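Local structure of sulfur oxidation protein soxB (Thermus thermophilus, 2WDD) at residues L37-A41 against T135-L139; H44-E48 against A307-A311; L142-E146 against R172-L176; V404-I410 against Y422-F427. The protein is a dimanganese thiosulfohydrolase of the sulfur oxidation (Sox) pathway, hydrolysing the sulfur–sulfur bond of a cysteine S-thiosulfonate to release sulfate. All blocks are in the same frame, centred on the assembly; numbering follows the deposited sequence.

Interaction 1 of 4, residues L37-A41 against T135-L139; sequences LHGQA and TNSGL. With MN (manganese (II) ion), chain G.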
loop_
_atom_site.group_PDB
_atom_site.type_symbol
_atom_site.label_atom_id
_atom_site.label_comp_id
_atom_site.label_asym_id
_atom_site.label_seq_id
_atom_site.Cartn_x
_atom_site.Cartn_y
_atom_site.Cartn_z
ATOM N N LEU A 37 0.193 4.778 4.903
ATOM C CA LEU A 37 -1.034 5.193 5.584
ATOM C C LEU A 37 -2.141 5.516 4.575
ATOM O O LEU A 37 -3.319 5.347 4.876
ATOM C CB LEU A 37 -0.749 6.426 6.439
ATOM C CG LEU A 37 -1.885 7.016 7.274
ATOM C CD1 LEU A 37 -2.427 6.026 8.285
ATOM C CD2 LEU A 37 -1.415 8.269 7.977
ATOM N N HIS A 38 -1.753 6.042 3.418
ATOM C CA HIS A 38 -2.712 6.388 2.379
ATOM C C HIS A 38 -3.846 7.257 2.926
ATOM O O HIS A 38 -5.037 7.013 2.692
ATOM C CB HIS A 38 -3.212 5.145 1.660
ATOM C CG HIS A 38 -2.217 4.572 0.694
ATOM N ND1 HIS A 38 -1.995 5.104 -0.561
ATOM C CD2 HIS A 38 -1.366 3.521 0.812
ATOM C CE1 HIS A 38 -1.094 4.375 -1.194
ATOM N NE2 HIS A 38 -0.679 3.424 -0.372
ATOM N N GLY A 39 -3.435 8.285 3.665
ATOM C CA GLY A 39 -4.304 9.303 4.228
ATOM C C GLY A 39 -5.458 8.857 5.103
ATOM O O GLY A 39 -6.400 9.625 5.333
ATOM N N GLN A 40 -5.396 7.625 5.604
ATOM C CA GLN A 40 -6.487 7.074 6.400
ATOM C C GLN A 40 -6.589 7.720 7.765
ATOM O O GLN A 40 -5.885 7.363 8.705
ATOM C CB GLN A 40 -6.397 5.553 6.455
ATOM C CG GLN A 40 -6.584 4.923 5.068
ATOM C CD GLN A 40 -7.941 5.270 4.486
ATOM O OE1 GLN A 40 -8.970 4.909 5.058
ATOM N NE2 GLN A 40 -7.952 6.040 3.391
ATOM N N ALA A 41 -7.469 8.709 7.849
ATOM C CA ALA A 41 -7.584 9.526 9.045
ATOM C C ALA A 41 -8.337 8.911 10.207
ATOM O O ALA A 41 -8.131 9.291 11.367
ATOM C CB ALA A 41 -8.194 10.870 8.679
ATOM N N THR A 135 -1.866 10.898 0.324
ATOM C CA THR A 135 -2.932 10.729 -0.644
ATOM C C THR A 135 -3.933 9.638 -0.339
ATOM O O THR A 135 -3.759 8.847 0.598
ATOM C CB THR A 135 -2.283 10.451 -2.022
ATOM O OG1 THR A 135 -1.364 9.350 -1.896
ATOM C CG2 THR A 135 -1.501 11.676 -2.498
ATOM N N ASN A 136 -4.967 9.591 -1.179
ATOM C CA ASN A 136 -5.945 8.497 -1.191
ATOM C C ASN A 136 -6.912 8.378 -0.020
ATOM O O ASN A 136 -7.152 7.287 0.495
ATOM C CB ASN A 136 -5.241 7.172 -1.470
ATOM C CG ASN A 136 -4.169 7.312 -2.528
ATOM O OD1 ASN A 136 -2.991 7.075 -2.271
ATOM N ND2 ASN A 136 -4.571 7.733 -3.722
ATOM N N SER A 137 -7.514 9.498 0.363
ATOM C CA SER A 137 -8.497 9.481 1.435
ATOM C C SER A 137 -9.353 10.720 1.291
ATOM O O SER A 137 -9.008 11.624 0.546
ATOM C CB SER A 137 -7.817 9.486 2.804
ATOM O OG SER A 137 -7.273 10.772 3.094
ATOM N N GLY A 138 -10.472 10.749 2.002
ATOM C CA GLY A 138 -11.348 11.907 1.962
ATOM C C GLY A 138 -10.610 13.141 2.452
ATOM O O GLY A 138 -10.600 14.179 1.784
ATOM N N LEU A 139 -9.985 13.033 3.622
ATOM C CA LEU A 139 -9.249 14.151 4.200
ATOM C C LEU A 139 -8.223 14.684 3.215
ATOM O O LEU A 139 -8.057 15.902 3.062
ATOM C CB LEU A 139 -8.530 13.720 5.477
ATOM C CG LEU A 139 -7.653 14.775 6.155
ATOM C CD1 LEU A 139 -8.522 15.842 6.833
ATOM C CD2 LEU A 139 -6.736 14.104 7.180
HETATM MN MN MN G . 1.120 2.142 -0.774
HETATM O O HOH W 1 -10.758 7.877 3.032
HETATM O O HOH W 2 2.265 1.292 -2.289
#
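His38 and Asn136 lie side by side at the close-packed end of this contact, ring and amide planes 39° apart. His38 ND1 donates in the plane of its ring to Asn136 OD1 at 2.8 Å, while Thr135 OG1, also 2.8 Å from Asn136 OD1, reaches that oxygen from the opposite face of the amide. Two donors fix the acceptor, and the bond to ND1 orients the imidazole whose other nitrogen, His38 NE2, binds manganese at 2.2 Å. This is the dinuclear metal centre of the 5'-nucleotidase family: Asp36, Asp132 and His288 coordinate the same ion, and Asn136 is a second-shell residue positioning His38. Nearby the backbones close in, Gly39 sitting in a type I' turn where a side chain would collide with Ser137 OG. That hydroxyl donates to Gly39 O at 2.7 Å from above the carbonyl plane, and caps the following helix through Ser140 N. Toward Gly138 the fit is looser: a water bound by Gly138 N makes a weak bond to Gln40 NE2, which donates within its own loop to His38 O at 3.2 Å, the chain folded back at chi2 (-60°). Ala41 CB packs on Leu139 CD2 at 3.9 Å, with Met104 and Leu349 touching both.

Interaction 2 of 4, residues H44-E48 against A307-A311; sequences HYFME and AAGKA
The His44 ring meets Ala308 with its edge: NE2 donates to Ala308 O at 2.9 Å, almost straight at 172°, with the oxygen in the ring plane and the hydrogen on a carbonyl lone pair. The other ring nitrogen, ND1, is bonded to Thr408 OG1, so both ring nitrogens are bonded and the ring's rotation is set. Around the Phe46 ring, in the conformer described of the two modelled, the partners differ. Ala308 CB packs off-centre against the ring as a CH-pi contact, 4.2 Å from the centroid, whereas Lys310 NZ and Glu48 OE2 lie at the ring edge, close to its plane. The lysine chain crosses the phenylalanine at about a right angle, and a bend at chi3 (-68°) carries its ammonium past the ring. There Lys310 NZ donates to Phe46 O at 2.9 Å and forms a salt bridge at 2.6 Å with Glu48 OE2, which uses its anti lone pair; Leu85 O is a third acceptor. Replacing this lysine by a methionine would probably leave the buried Glu48 carboxylate without its counter-charge and Phe46 O without its donor. The 307-310 segment is a type I' turn leading into strand 311-320, with Ala307 beside the metal ligands Asp36 and His288. Three acceptors around one buried ammonium, one of them a carboxylate, are likely to keep Lys310 charged and tie the 44-48 loop to this turn.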
loop_
_atom_site.group_PDB
_atom_site.type_symbol
_atom_site.label_atom_id
_atom_site.label_comp_id
_atom_site.label_asym_id
_atom_site.label_seq_id
_atom_site.Cartn_x
_atom_site.Cartn_y
_atom_site.Cartn_z
ATOM N N HIS A 44 -10.606 2.188 10.909
ATOM C CA HIS A 44 -11.332 1.482 9.865
ATOM C C HIS A 44 -10.895 0.023 9.888
ATOM O O HIS A 44 -10.176 -0.392 10.798
ATOM C CB HIS A 44 -11.088 2.139 8.488
ATOM C CG HIS A 44 -9.677 2.038 7.995
ATOM N ND1 HIS A 44 -9.352 1.435 6.798
ATOM C CD2 HIS A 44 -8.510 2.475 8.524
ATOM C CE1 HIS A 44 -8.043 1.487 6.621
ATOM N NE2 HIS A 44 -7.504 2.086 7.668
ATOM N N TYR A 45 -11.298 -0.757 8.898
ATOM C CA TYR A 45 -10.889 -2.156 8.869
ATOM C C TYR A 45 -10.046 -2.381 7.640
ATOM O O TYR A 45 -10.278 -1.759 6.613
ATOM C CB TYR A 45 -12.107 -3.066 8.877
ATOM C CG TYR A 45 -12.981 -2.828 10.082
ATOM C CD1 TYR A 45 -12.718 -3.462 11.295
ATOM C CD2 TYR A 45 -14.022 -1.908 10.029
ATOM C CE1 TYR A 45 -13.507 -3.214 12.416
ATOM C CE2 TYR A 45 -14.817 -1.655 11.145
ATOM C CZ TYR A 45 -14.568 -2.332 12.322
ATOM O OH TYR A 45 -15.354 -2.077 13.428
ATOM N N PHE A 46 -9.047 -3.254 7.752
ATOM C CA PHE A 46 -8.154 -3.523 6.625
ATOM C C PHE A 46 -7.664 -4.967 6.692
ATOM O O PHE A 46 -6.751 -5.291 7.461
ATOM C CB PHE A 46 -6.962 -2.556 6.656
ATOM C CG PHE A 46 -6.123 -2.572 5.399
ATOM C CD1 PHE A 46 -6.371 -1.678 4.362
ATOM C CD2 PHE A 46 -5.070 -3.465 5.265
ATOM C CE1 PHE A 46 -5.593 -1.685 3.217
ATOM C CE2 PHE A 46 -4.295 -3.489 4.114
ATOM C CZ PHE A 46 -4.558 -2.595 3.088
ATOM N N MET A 47 -8.288 -5.826 5.889
ATOM C CA MET A 47 -7.937 -7.237 5.853
ATOM C C MET A 47 -6.778 -7.500 4.905
ATOM O O MET A 47 -6.730 -6.956 3.799
ATOM C CB MET A 47 -9.148 -8.050 5.391
ATOM C CG MET A 47 -8.936 -9.553 5.471
ATOM S SD MET A 47 -10.355 -10.458 4.823
ATOM C CE MET A 47 -9.884 -10.496 3.099
ATOM N N GLU A 48 -5.872 -8.385 5.319
ATOM C CA GLU A 48 -4.783 -8.793 4.448
ATOM C C GLU A 48 -5.327 -9.650 3.310
ATOM O O GLU A 48 -6.430 -10.196 3.387
ATOM C CB GLU A 48 -3.709 -9.556 5.231
ATOM C CG GLU A 48 -3.027 -8.675 6.272
ATOM C CD GLU A 48 -2.269 -7.511 5.645
ATOM O OE1 GLU A 48 -1.506 -7.732 4.682
ATOM O OE2 GLU A 48 -2.476 -6.363 6.084
ATOM N N ALA A 307 0.345 -1.012 6.390
ATOM C CA ALA A 307 -0.425 -0.020 5.643
ATOM C C ALA A 307 -1.649 0.471 6.375
ATOM O O ALA A 307 -2.129 -0.178 7.304
ATOM C CB ALA A 307 -0.867 -0.622 4.316
ATOM N N ALA A 308 -2.171 1.599 5.892
ATOM C CA ALA A 308 -3.455 2.138 6.318
ATOM C C ALA A 308 -3.580 2.446 7.807
ATOM O O ALA A 308 -4.696 2.517 8.344
ATOM C CB ALA A 308 -4.568 1.180 5.868
ATOM N N GLY A 309 -2.429 2.593 8.466
ATOM C CA GLY A 309 -2.336 2.884 9.893
ATOM C C GLY A 309 -2.559 1.686 10.798
ATOM O O GLY A 309 -2.760 1.829 12.012
ATOM N N LYS A 310 -2.535 0.489 10.229
ATOM C CA LYS A 310 -2.848 -0.662 11.061
ATOM C C LYS A 310 -1.832 -1.028 12.119
ATOM O O LYS A 310 -2.195 -1.610 13.147
ATOM C CB LYS A 310 -3.294 -1.870 10.237
ATOM C CG LYS A 310 -2.204 -2.605 9.496
ATOM C CD LYS A 310 -2.812 -3.602 8.484
ATOM C CE LYS A 310 -3.533 -4.764 9.168
ATOM N NZ LYS A 310 -3.986 -5.837 8.191
ATOM N N ALA A 311 -0.567 -0.699 11.879
ATOM C CA ALA A 311 0.487 -1.076 12.802
ATOM C C ALA A 311 1.584 -0.040 12.899
ATOM O O ALA A 311 1.893 0.658 11.936
ATOM C CB ALA A 311 1.090 -2.405 12.366
#

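Interaction 3 of 4, residues L142-E146 against R172-L176; sequences LTRGE and RVEEL
A Schellman motif ends helix 138-143, and the carbonyls of Thr143 and Arg144 at this helix end accept from Arg172 of helix 170-179. Arg172 NE donates to Arg144 O at 2.9 Å, nearly straight at 170°, and Arg172 NH2 donates to Thr143 O, also at 2.9 Å but more bent; both oxygens lie close to the guanidinium plane. Thr143 O is shared with Glu146 N, which reaches it from the other face of the carbonyl. The chain leaves the first helix at Arg144 with positive phi and passes through a type I' turn, with Gly145 as N-cap of helix 146-155, so Arg172 bonds where two helices are joined. Over one face of its guanidinium lies that of Arg144, centres 3.7 Å apart and planes at 23°; Leu176 CD2 lies off-centre on the opposite face. Such stacking of like charges is probably eased by nearby acids: Arg172 NH1 pairs with Glu175 OE1 at 3.2 Å in the conformer described, and Glu146 OE1 makes a long salt bridge to Arg172 NH2, its other oxygen being held by Arg150. A leucine in place of Arg172 would probably cost Arg144 O its side-chain donor, leave Thr143 O with Glu146 N alone of the two donors described, and deprive the Arg144 guanidinium of its flat partner. On the outer side, a water connects Glu146 OE1 with Arg172 NH1.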
loop_
_atom_site.group_PDB
_atom_site.type_symbol
_atom_site.label_atom_id
_atom_site.label_comp_id
_atom_site.label_asym_id
_atom_site.label_seq_id
_atom_site.Cartn_x
_atom_site.Cartn_y
_atom_site.Cartn_z
ATOM N N LEU A 142 -9.892 16.431 0.052
ATOM C CA LEU A 142 -10.520 17.693 0.443
ATOM C C LEU A 142 -9.540 18.816 0.735
ATOM O O LEU A 142 -9.939 19.981 0.811
ATOM C CB LEU A 142 -11.433 17.481 1.648
ATOM C CG LEU A 142 -12.756 16.768 1.340
ATOM C CD1 LEU A 142 -13.430 16.242 2.615
ATOM C CD2 LEU A 142 -13.693 17.694 0.572
ATOM N N THR A 143 -8.276 18.468 0.957
ATOM C CA THR A 143 -7.258 19.459 1.301
ATOM C C THR A 143 -6.034 19.374 0.396
ATOM O O THR A 143 -4.993 19.973 0.687
ATOM C CB THR A 143 -6.833 19.309 2.771
ATOM O OG1 THR A 143 -6.201 18.026 2.963
ATOM C CG2 THR A 143 -8.041 19.402 3.680
ATOM N N ARG A 144 -6.144 18.601 -0.682
ATOM C CA ARG A 144 -5.017 18.374 -1.576
ATOM C C ARG A 144 -3.770 17.981 -0.774
ATOM O O ARG A 144 -2.669 18.488 -1.017
ATOM C CB ARG A 144 -4.752 19.575 -2.488
ATOM C CG ARG A 144 -5.773 19.711 -3.620
ATOM C CD ARG A 144 -5.586 21.019 -4.386
ATOM N NE ARG A 144 -5.551 22.160 -3.474
ATOM C CZ ARG A 144 -4.612 23.101 -3.490
ATOM N NH1 ARG A 144 -3.629 23.049 -4.379
ATOM N NH2 ARG A 144 -4.659 24.098 -2.619
ATOM N N GLY A 145 -3.963 17.083 0.193
ATOM C CA GLY A 145 -2.892 16.560 1.027
ATOM C C GLY A 145 -2.506 17.374 2.251
ATOM O O GLY A 145 -1.860 16.858 3.161
ATOM N N GLU A 146 -2.896 18.646 2.286
ATOM C CA GLU A 146 -2.488 19.510 3.389
ATOM C C GLU A 146 -2.794 19.013 4.798
ATOM O O GLU A 146 -1.951 19.115 5.694
ATOM C CB GLU A 146 -3.004 20.936 3.197
ATOM C CG GLU A 146 -2.583 21.866 4.334
ATOM C CD GLU A 146 -3.103 23.284 4.166
ATOM O OE1 GLU A 146 -3.620 23.613 3.080
ATOM O OE2 GLU A 146 -2.995 24.068 5.128
ATOM N N ARG A 172 2.524 21.082 -5.998
ATOM C CA ARG A 172 1.891 20.896 -4.696
ATOM C C ARG A 172 2.815 20.173 -3.727
ATOM O O ARG A 172 2.816 20.465 -2.533
ATOM C CB ARG A 172 0.581 20.125 -4.831
ATOM C CG ARG A 172 -0.169 19.926 -3.526
ATOM C CD ARG A 172 -0.487 21.243 -2.815
ATOM N NE ARG A 172 -1.518 21.080 -1.797
ATOM C CZ ARG A 172 -2.013 22.076 -1.068
ATOM N NH1 ARG A 172 -1.554 23.314 -1.227
ATOM N NH2 ARG A 172 -2.981 21.845 -0.199
ATOM N N VAL A 173 3.577 19.204 -4.229
ATOM C CA VAL A 173 4.498 18.477 -3.359
ATOM C C VAL A 173 5.508 19.454 -2.765
ATOM O O VAL A 173 5.779 19.434 -1.565
ATOM C CB VAL A 173 5.183 17.304 -4.083
ATOM C CG1 VAL A 173 6.326 16.745 -3.225
ATOM C CG2 VAL A 173 4.155 16.204 -4.414
ATOM N N GLU A 174 6.039 20.342 -3.597
ATOM C CA GLU A 174 7.001 21.323 -3.086
ATOM C C GLU A 174 6.375 22.261 -2.053
ATOM O O GLU A 174 6.994 22.586 -1.035
ATOM C CB GLU A 174 7.721 22.028 -4.233
ATOM C CG GLU A 174 8.383 21.014 -5.165
ATOM C CD GLU A 174 9.536 21.571 -5.975
ATOM O OE1 GLU A 174 9.806 21.016 -7.063
ATOM O OE2 GLU A 174 10.196 22.526 -5.512
ATOM N N GLU A 175 5.123 22.651 -2.274
ATOM C CA GLU A 175 4.402 23.490 -1.324
ATOM C C GLU A 175 4.263 22.743 -0.002
ATOM O O GLU A 175 4.498 23.294 1.080
ATOM C CB GLU A 175 2.999 23.803 -1.857
ATOM C CG GLU A 175 2.887 25.103 -2.628
ATOM C CD GLU A 175 1.453 25.447 -2.976
ATOM O OE1 GLU A 175 0.663 24.519 -3.252
ATOM O OE2 GLU A 175 1.116 26.650 -2.966
ATOM N N LEU A 176 3.859 21.478 -0.094
ATOM C CA LEU A 176 3.661 20.677 1.097
ATOM C C LEU A 176 4.952 20.376 1.847
ATOM O O LEU A 176 4.950 20.284 3.069
ATOM C CB LEU A 176 2.891 19.397 0.766
ATOM C CG LEU A 176 1.433 19.647 0.373
ATOM C CD1 LEU A 176 0.745 18.326 0.011
ATOM C CD2 LEU A 176 0.712 20.346 1.519
HETATM O O HOH W 3 -1.834 25.476 -4.005
HETATM O O HOH W 4 -2.952 25.349 0.476
#

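Interaction 4 of 4, residues V404-I410 against Y422-F427; sequences VRWGTTI and YAYTGF. With TBU (tertiary-butyl alcohol), chain D.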
loop_
_atom_site.group_PDB
_atom_site.type_symbol
_atom_site.label_atom_id
_atom_site.label_comp_id
_atom_site.label_asym_id
_atom_site.label_seq_id
_atom_site.Cartn_x
_atom_site.Cartn_y
_atom_site.Cartn_z
ATOM N N VAL A 404 -4.630 -1.827 -7.024
ATOM C CA VAL A 404 -3.817 -1.105 -6.052
ATOM C C VAL A 404 -3.897 -1.829 -4.711
ATOM O O VAL A 404 -4.851 -2.571 -4.440
ATOM C CB VAL A 404 -4.237 0.366 -5.913
ATOM C CG1 VAL A 404 -3.953 1.138 -7.196
ATOM C CG2 VAL A 404 -5.707 0.503 -5.465
ATOM N N ARG A 405 -2.888 -1.609 -3.873
ATOM C CA ARG A 405 -2.897 -2.261 -2.565
ATOM C C ARG A 405 -3.476 -1.400 -1.455
ATOM O O ARG A 405 -3.601 -1.852 -0.322
ATOM C CB ARG A 405 -1.531 -2.852 -2.196
ATOM C CG ARG A 405 -1.243 -4.151 -2.955
ATOM C CD ARG A 405 0.084 -4.804 -2.592
ATOM N NE ARG A 405 0.275 -6.005 -3.400
ATOM C CZ ARG A 405 1.226 -6.906 -3.191
ATOM N NH1 ARG A 405 1.304 -7.969 -3.982
ATOM N NH2 ARG A 405 2.105 -6.733 -2.212
ATOM N N TRP A 406 -3.876 -0.168 -1.784
ATOM C CA TRP A 406 -4.537 0.682 -0.798
ATOM C C TRP A 406 -6.067 0.503 -0.868
ATOM O O TRP A 406 -6.609 0.012 -1.861
ATOM C CB TRP A 406 -4.172 2.157 -0.965
ATOM C CG TRP A 406 -4.156 2.690 -2.373
ATOM C CD1 TRP A 406 -3.070 2.752 -3.208
ATOM C CD2 TRP A 406 -5.196 3.446 -3.018
ATOM N NE1 TRP A 406 -3.387 3.448 -4.352
ATOM C CE2 TRP A 406 -4.684 3.890 -4.261
ATOM C CE3 TRP A 406 -6.509 3.781 -2.671
ATOM C CZ2 TRP A 406 -5.452 4.636 -5.162
ATOM C CZ3 TRP A 406 -7.271 4.509 -3.565
ATOM C CH2 TRP A 406 -6.736 4.935 -4.796
ATOM N N GLY A 407 -6.753 0.862 0.211
ATOM C CA GLY A 407 -8.187 0.664 0.275
ATOM C C GLY A 407 -8.627 0.481 1.717
ATOM O O GLY A 407 -7.970 0.943 2.652
ATOM N N THR A 408 -9.755 -0.195 1.898
ATOM C CA THR A 408 -10.316 -0.396 3.224
ATOM C C THR A 408 -11.178 -1.646 3.142
ATOM O O THR A 408 -11.314 -2.237 2.066
ATOM C CB THR A 408 -11.081 0.875 3.659
ATOM O OG1 THR A 408 -11.392 0.824 5.055
ATOM C CG2 THR A 408 -12.361 1.029 2.860
ATOM N N THR A 409 -11.745 -2.064 4.263
ATOM C CA THR A 409 -12.560 -3.269 4.283
ATOM C C THR A 409 -13.901 -2.955 4.944
ATOM O O THR A 409 -13.928 -2.412 6.038
ATOM C CB THR A 409 -11.827 -4.399 5.052
ATOM O OG1 THR A 409 -10.530 -4.628 4.477
ATOM C CG2 THR A 409 -12.628 -5.684 5.012
ATOM N N ILE A 410 -15.000 -3.305 4.281
ATOM C CA ILE A 410 -16.349 -3.066 4.822
ATOM C C ILE A 410 -16.885 -4.360 5.417
ATOM O O ILE A 410 -16.919 -5.392 4.755
ATOM C CB ILE A 410 -17.300 -2.572 3.715
ATOM C CG1 ILE A 410 -16.660 -1.423 2.941
ATOM C CG2 ILE A 410 -18.645 -2.151 4.306
ATOM C CD1 ILE A 410 -16.328 -0.265 3.812
ATOM N N TYR A 422 -13.658 7.244 -1.194
ATOM C CA TYR A 422 -12.378 7.920 -1.399
ATOM C C TYR A 422 -11.211 7.030 -0.959
ATOM O O TYR A 422 -10.154 7.038 -1.586
ATOM C CB TYR A 422 -12.326 9.252 -0.657
ATOM C CG TYR A 422 -13.317 10.299 -1.142
ATOM C CD1 TYR A 422 -13.502 10.544 -2.495
ATOM C CD2 TYR A 422 -14.049 11.054 -0.228
ATOM C CE1 TYR A 422 -14.421 11.497 -2.931
ATOM C CE2 TYR A 422 -14.961 12.015 -0.654
ATOM C CZ TYR A 422 -15.134 12.230 -2.001
ATOM O OH TYR A 422 -16.034 13.184 -2.421
ATOM N N ALA A 423 -11.415 6.221 0.077
ATOM C CA ALA A 423 -10.372 5.277 0.499
ATOM C C ALA A 423 -10.091 4.228 -0.587
ATOM O O ALA A 423 -8.972 3.741 -0.718
ATOM C CB ALA A 423 -10.769 4.577 1.788
ATOM N N TYR A 424 -11.125 3.860 -1.339
ATOM C CA TYR A 424 -10.991 2.861 -2.386
ATOM C C TYR A 424 -10.624 3.432 -3.748
ATOM O O TYR A 424 -10.019 2.738 -4.574
ATOM C CB TYR A 424 -12.332 2.151 -2.578
ATOM C CG TYR A 424 -12.678 1.087 -1.565
ATOM C CD1 TYR A 424 -11.883 -0.050 -1.417
ATOM C CD2 TYR A 424 -13.907 1.127 -0.899
ATOM C CE1 TYR A 424 -12.276 -1.093 -0.564
ATOM C CE2 TYR A 424 -14.314 0.096 -0.052
ATOM C CZ TYR A 424 -13.489 -1.005 0.126
ATOM O OH TYR A 424 -13.903 -2.027 0.961
ATOM N N THR A 425 -11.114 4.638 -4.047
ATOM C CA THR A 425 -10.977 5.179 -5.395
ATOM C C THR A 425 -10.494 6.620 -5.456
ATOM O O THR A 425 -10.661 7.291 -6.490
ATOM C CB THR A 425 -12.314 5.061 -6.181
ATOM O OG1 THR A 425 -13.309 5.906 -5.581
ATOM C CG2 THR A 425 -12.825 3.619 -6.224
ATOM N N GLY A 426 -9.907 7.089 -4.360
ATOM C CA GLY A 426 -9.422 8.451 -4.248
ATOM C C GLY A 426 -8.144 8.755 -5.004
ATOM O O GLY A 426 -7.164 9.230 -4.411
ATOM N N PHE A 427 -8.131 8.453 -6.299
ATOM C CA PHE A 427 -7.022 8.831 -7.180
ATOM C C PHE A 427 -7.208 10.316 -7.475
ATOM O O PHE A 427 -8.338 10.782 -7.608
ATOM C CB PHE A 427 -7.164 8.148 -8.550
ATOM C CG PHE A 427 -7.027 6.654 -8.514
ATOM C CD1 PHE A 427 -5.827 6.045 -8.876
ATOM C CD2 PHE A 427 -8.112 5.852 -8.183
ATOM C CE1 PHE A 427 -5.696 4.649 -8.879
ATOM C CE2 PHE A 427 -7.988 4.460 -8.165
ATOM C CZ PHE A 427 -6.776 3.863 -8.479
HETATM O O TBU D . -13.284 15.016 -4.102
HETATM C C TBU D . -13.219 16.417 -4.370
HETATM C C1 TBU D . -14.590 17.047 -4.232
HETATM C C2 TBU D . -12.261 17.061 -3.369
HETATM C C3 TBU D . -12.732 16.637 -5.804
HETATM O O HOH W 5 -8.791 0.341 -3.608
#
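Within the 5'-nucleotidase C-terminal domain, the loop carrying Trp406 packs against the last turn of helix 418-425 and the inverse gamma turn centred on Gly426, on the side facing the manganese site. Trp406 and Tyr424 carry most of the contact. Trp406 CG stands between the backbone N and the carbonyl carbon (chi1 44°), which sends the six-membered ring toward the helix end. There it presents its edge to the face of Phe427, in a T-shaped pair with centroids 4.8 Å apart and planes at 58°. At another edge, Trp406 CE3 comes to 3.1 Å from Ala423 O, near the indole plane. Val404 CG2 sits over the centre of one indole face, while Val404 CG1 reaches Phe427 CZ. The indole also stacks with His38, a manganese ligand, and lies beside a bound sulfate, consistent with a place in the wall of the metal site. Gly407 lets the backbones approach: its CA makes a CA-H...O contact of 3.3 Å with Ala423 O, and its backbone angles would jam any side chain against the preceding carbonyl. Thr408 CG2 rests over the face of the Tyr424 ring, 3.8 Å from the centroid, as a CH-pi contact, with Ile410 CG1 at the edge of that ring. One water donates to both Trp406 O and Tyr424 O, and Tyr424 OH reaches Thr408 O in a weak bond of 2.8 Å.

How the interactions relate
From the N terminus, the loop after strand 29-34 supplies the first halves of interactions 1 and 2. Interaction 1 closes 93 intervening residues by bringing 37-41 to the start of helix 138-143; interaction 2 opens before that closure and ends only at 307-311, so the two cross, and Leu37 packs on Gly309. Interaction 3 is nested inside the loop of interaction 2, joining the other end of helix 138-143 to helix 170-179. Interaction 4 follows in series as a short closure in the C-terminal domain. It ties back to the metal-binding part through Asn136 ND2 to Gly426 O and through Thr408 and Thr409 to the 44-48 loop.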